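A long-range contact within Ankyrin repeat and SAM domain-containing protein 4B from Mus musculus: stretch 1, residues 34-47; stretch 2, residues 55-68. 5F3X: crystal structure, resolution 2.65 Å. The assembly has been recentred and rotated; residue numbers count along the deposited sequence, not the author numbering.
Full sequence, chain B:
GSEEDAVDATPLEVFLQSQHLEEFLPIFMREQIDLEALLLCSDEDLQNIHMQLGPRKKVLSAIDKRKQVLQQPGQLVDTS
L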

# COMPACT_ATOMS: atom_id res chain seq x y z
N ASP B 34 -21.26 13.19 -5.73
CA ASP B 34 -20.14 12.29 -5.59
C ASP B 34 -19.13 12.93 -4.63
O ASP B 34 -19.37 14.01 -4.09
CB ASP B 34 -19.54 11.94 -6.95
CG ASP B 34 -19.34 13.17 -7.85
OD1 ASP B 34 -19.42 14.31 -7.33
OD2 ASP B 34 -19.09 12.98 -9.07
N LEU B 35 -18.01 12.25 -4.37
CA LEU B 35 -17.03 12.87 -3.48
C LEU B 35 -16.47 14.14 -4.11
O LEU B 35 -16.12 15.09 -3.40
CB LEU B 35 -15.93 11.88 -3.12
CG LEU B 35 -14.66 12.32 -2.37
CD1 LEU B 35 -13.95 11.15 -1.68
CD2 LEU B 35 -13.69 12.97 -3.36
N GLU B 36 -16.38 14.17 -5.44
CA GLU B 36 -15.98 15.38 -6.13
C GLU B 36 -16.85 16.55 -5.72
O GLU B 36 -16.36 17.60 -5.32
CB GLU B 36 -16.05 15.16 -7.64
CG GLU B 36 -16.08 16.43 -8.47
CD GLU B 36 -15.64 16.21 -9.91
OE1 GLU B 36 -15.76 17.16 -10.74
OE2 GLU B 36 -15.16 15.09 -10.23
N ALA B 37 -18.18 16.38 -5.83
CA ALA B 37 -19.10 17.45 -5.52
C ALA B 37 -19.12 17.75 -4.03
O ALA B 37 -19.28 18.92 -3.64
CB ALA B 37 -20.50 17.08 -6.00
N LEU B 38 -18.94 16.72 -3.20
CA LEU B 38 -18.97 16.93 -1.75
C LEU B 38 -17.93 17.96 -1.32
O LEU B 38 -18.23 18.86 -0.53
CB LEU B 38 -18.75 15.60 -1.04
CG LEU B 38 -18.84 15.70 0.48
CD1 LEU B 38 -20.18 16.37 0.84
CD2 LEU B 38 -18.65 14.33 1.15
N LEU B 39 -16.70 17.86 -1.86
CA LEU B 39 -15.65 18.80 -1.48
C LEU B 39 -15.93 20.22 -1.97
O LEU B 39 -15.33 21.16 -1.46
CB LEU B 39 -14.28 18.33 -1.98
CG LEU B 39 -13.84 16.88 -1.69
CD1 LEU B 39 -12.37 16.68 -1.93
CD2 LEU B 39 -14.21 16.45 -0.29
N LEU B 40 -16.83 20.39 -2.94
CA LEU B 40 -17.30 21.70 -3.39
C LEU B 40 -18.41 22.29 -2.52
O LEU B 40 -18.97 23.34 -2.86
CB LEU B 40 -17.81 21.61 -4.83
CG LEU B 40 -16.88 21.30 -6.00
CD1 LEU B 40 -17.66 21.42 -7.33
CD2 LEU B 40 -15.69 22.22 -6.00
N CYS B 41 -18.79 21.61 -1.44
CA CYS B 41 -19.93 22.00 -0.61
C CYS B 41 -19.51 22.87 0.57
O CYS B 41 -18.47 22.63 1.22
CB CYS B 41 -20.68 20.77 -0.11
SG CYS B 41 -21.71 20.03 -1.37
N SER B 42 -20.33 23.87 0.84
CA SER B 42 -20.12 24.71 1.99
C SER B 42 -21.03 24.28 3.13
O SER B 42 -21.98 23.50 2.94
CB SER B 42 -20.42 26.16 1.64
OG SER B 42 -21.81 26.25 1.41
N ASP B 43 -20.81 24.90 4.29
CA ASP B 43 -21.79 24.75 5.36
C ASP B 43 -23.19 25.09 4.86
O ASP B 43 -24.16 24.38 5.17
CB ASP B 43 -21.40 25.61 6.55
CG ASP B 43 -22.31 25.37 7.74
OD1 ASP B 43 -22.10 24.35 8.43
OD2 ASP B 43 -23.23 26.18 7.98
N GLU B 44 -23.33 26.15 4.04
CA GLU B 44 -24.69 26.49 3.63
C GLU B 44 -25.23 25.52 2.59
O GLU B 44 -26.43 25.22 2.59
CB GLU B 44 -24.80 27.93 3.13
CG GLU B 44 -26.26 28.29 2.75
CD GLU B 44 -26.41 29.69 2.13
OE1 GLU B 44 -25.38 30.26 1.67
OE2 GLU B 44 -27.55 30.22 2.09
N ASP B 45 -24.38 24.99 1.71
CA ASP B 45 -24.81 23.92 0.81
C ASP B 45 -25.41 22.76 1.59
O ASP B 45 -26.47 22.23 1.23
CB ASP B 45 -23.64 23.45 -0.04
CG ASP B 45 -23.30 24.42 -1.16
OD1 ASP B 45 -24.23 24.83 -1.90
OD2 ASP B 45 -22.12 24.79 -1.29
N LEU B 46 -24.75 22.35 2.69
CA LEU B 46 -25.21 21.19 3.43
C LEU B 46 -26.43 21.51 4.29
O LEU B 46 -27.21 20.61 4.62
CB LEU B 46 -24.09 20.63 4.30
CG LEU B 46 -22.87 20.12 3.51
CD1 LEU B 46 -21.71 19.80 4.43
CD2 LEU B 46 -23.25 18.94 2.61
N GLN B 47 -26.59 22.78 4.69
CA GLN B 47 -27.85 23.21 5.30
C GLN B 47 -29.00 23.13 4.31
O GLN B 47 -30.14 22.90 4.71
CB GLN B 47 -27.75 24.64 5.81
CG GLN B 47 -27.35 24.82 7.24
CD GLN B 47 -27.37 26.29 7.64
OE1 GLN B 47 -28.33 26.77 8.22
NE2 GLN B 47 -26.30 27.01 7.32
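Stretch 2 55-68: PRKKVLSAIDKRKQ

Stretch 2 is helical throughout, part of a longer helix, and it lies across helix 35-39 and the first turn or so of a second helix, 43-47, which continues beyond the stretch, with a non-helical link between them. Its axis runs at 101° to that of helix 35-39, nearly perpendicular, with a closest approach of 11.1 Å; against helix 43-47 the angle is 136°, closer to antiparallel, and the axes approach to 10.3 Å. The backbones come nearest at two places, L39 CA to I63 CA (6.1 Å) and D43 CA to R56 CA (6.6 Å), so the chains run in opposite order along the contact.

Helical periodicity turns R56, V59, L60, I63, R66 and K67 toward stretch 1. In the middle, branched aliphatic side chains fill the space between backbones: I63 CG2 packs on L39 CD2 (3.7 Å) and I63 CD1 on L38 CG (3.9 Å), while L46 CD1 meets L60 CG at 4.0 Å and V59 CG1 at 4.2 Å.

Charged residues flank this apolar group. R56 NE donates a nearly linear hydrogen bond to D43 OD1 (3.0 Å, N-H...acceptor angle 169°), part of a salt bridge, and K57 NZ adds a weak bond to D43 OD1 (3.3 Å). Arginine suits this place because its methylenes can pack on L46, R56 CG lying 3.6 Å from L46 CB, while its charged end reaches D43. Farther along, a guanidinium makes its hydrogen bonds near its plane, which leaves a flat face that an apolar methyl can cover: L35 CD1 lies over one face of R66, 3.8 Å from R66 NH2.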

# COMPACT_ATOMS: atom_id res chain seq x y z
N PRO B 55 -23.59 16.85 12.25
CA PRO B 55 -22.91 16.16 11.15
C PRO B 55 -22.32 17.11 10.13
O PRO B 55 -21.33 16.75 9.48
CB PRO B 55 -23.99 15.26 10.54
CG PRO B 55 -25.25 15.59 11.22
CD PRO B 55 -24.96 16.36 12.46
N ARG B 56 -22.86 18.32 9.99
CA ARG B 56 -22.23 19.31 9.12
C ARG B 56 -20.79 19.54 9.55
O ARG B 56 -19.87 19.49 8.72
CB ARG B 56 -23.02 20.61 9.15
CG ARG B 56 -23.74 20.94 7.86
CD ARG B 56 -24.98 21.78 8.12
NE ARG B 56 -24.73 22.94 8.98
CZ ARG B 56 -25.62 23.43 9.83
NH1 ARG B 56 -26.81 22.85 9.91
NH2 ARG B 56 -25.35 24.48 10.59
N LYS B 57 -20.58 19.78 10.85
CA LYS B 57 -19.23 20.02 11.35
C LYS B 57 -18.32 18.81 11.13
O LYS B 57 -17.17 18.96 10.70
CB LYS B 57 -19.28 20.39 12.83
CG LYS B 57 -20.11 21.65 13.16
CD LYS B 57 -19.56 22.93 12.52
CE LYS B 57 -20.28 23.32 11.20
NZ LYS B 57 -19.41 24.14 10.33
N LYS B 58 -18.83 17.60 11.37
CA LYS B 58 -18.01 16.41 11.17
C LYS B 58 -17.65 16.24 9.71
O LYS B 58 -16.48 15.99 9.37
CB LYS B 58 -18.72 15.17 11.71
CG LYS B 58 -18.62 15.01 13.24
CD LYS B 58 -19.76 14.19 13.82
CE LYS B 58 -19.62 14.13 15.34
NZ LYS B 58 -20.55 13.12 15.95
N VAL B 59 -18.63 16.38 8.81
CA VAL B 59 -18.35 16.31 7.37
C VAL B 59 -17.31 17.36 6.98
O VAL B 59 -16.34 17.05 6.29
CB VAL B 59 -19.64 16.49 6.55
CG1 VAL B 59 -19.32 16.40 5.12
CG2 VAL B 59 -20.63 15.41 6.84
N LEU B 60 -17.50 18.62 7.39
CA LEU B 60 -16.61 19.64 6.86
C LEU B 60 -15.23 19.52 7.48
O LEU B 60 -14.22 19.79 6.80
CB LEU B 60 -17.18 21.05 7.05
CG LEU B 60 -18.48 21.33 6.26
CD1 LEU B 60 -19.49 22.17 7.05
CD2 LEU B 60 -18.18 21.95 4.92
N SER B 61 -15.15 19.07 8.72
CA SER B 61 -13.86 18.77 9.31
C SER B 61 -13.12 17.74 8.47
O SER B 61 -11.95 17.93 8.12
CB SER B 61 -14.05 18.27 10.74
OG SER B 61 -12.87 17.71 11.27
N ALA B 62 -13.81 16.66 8.11
CA ALA B 62 -13.20 15.59 7.33
C ALA B 62 -12.80 16.06 5.95
O ALA B 62 -11.74 15.68 5.43
CB ALA B 62 -14.15 14.40 7.23
N ILE B 63 -13.65 16.88 5.32
CA ILE B 63 -13.35 17.42 4.00
C ILE B 63 -12.11 18.28 4.05
O ILE B 63 -11.29 18.29 3.12
CB ILE B 63 -14.57 18.22 3.48
CG1 ILE B 63 -15.71 17.26 3.14
CG2 ILE B 63 -14.19 19.11 2.29
CD1 ILE B 63 -17.07 17.95 3.12
N ASP B 64 -11.94 19.03 5.13
CA ASP B 64 -10.85 19.97 5.19
C ASP B 64 -9.53 19.27 5.50
O ASP B 64 -8.48 19.64 4.94
CB ASP B 64 -11.17 21.04 6.22
CG ASP B 64 -10.00 21.93 6.49
OD1 ASP B 64 -9.78 22.87 5.68
OD2 ASP B 64 -9.29 21.67 7.49
N LYS B 65 -9.56 18.29 6.40
CA LYS B 65 -8.39 17.45 6.63
C LYS B 65 -7.90 16.83 5.33
O LYS B 65 -6.69 16.83 5.05
CB LYS B 65 -8.72 16.36 7.66
CG LYS B 65 -9.15 16.90 9.00
CD LYS B 65 -8.99 15.92 10.14
CE LYS B 65 -9.08 16.70 11.47
NZ LYS B 65 -8.66 15.97 12.72
N ARG B 66 -8.82 16.31 4.51
CA ARG B 66 -8.46 15.68 3.25
C ARG B 66 -7.92 16.68 2.23
O ARG B 66 -6.96 16.37 1.52
CB ARG B 66 -9.67 14.95 2.66
CG ARG B 66 -9.47 14.37 1.22
CD ARG B 66 -10.74 13.65 0.77
NE ARG B 66 -10.64 12.83 -0.45
CZ ARG B 66 -10.22 11.57 -0.45
NH1 ARG B 66 -9.82 11.00 0.68
NH2 ARG B 66 -10.18 10.89 -1.58
N LYS B 67 -8.56 17.84 2.09
CA LYS B 67 -8.07 18.84 1.15
C LYS B 67 -6.64 19.25 1.50
O LYS B 67 -5.81 19.49 0.61
CB LYS B 67 -8.98 20.07 1.15
CG LYS B 67 -10.31 19.91 0.44
CD LYS B 67 -10.83 21.28 -0.01
CE LYS B 67 -12.36 21.34 -0.02
NZ LYS B 67 -12.86 22.71 0.42
N GLN B 68 -6.34 19.31 2.80
CA GLN B 68 -5.05 19.81 3.23
C GLN B 68 -3.94 18.79 2.97
O GLN B 68 -2.89 19.15 2.41
CB GLN B 68 -5.10 20.20 4.71
CG GLN B 68 -5.23 21.70 4.90
CD GLN B 68 -5.36 22.08 6.36
OE1 GLN B 68 -5.60 21.21 7.21
NE2 GLN B 68 -5.19 23.38 6.66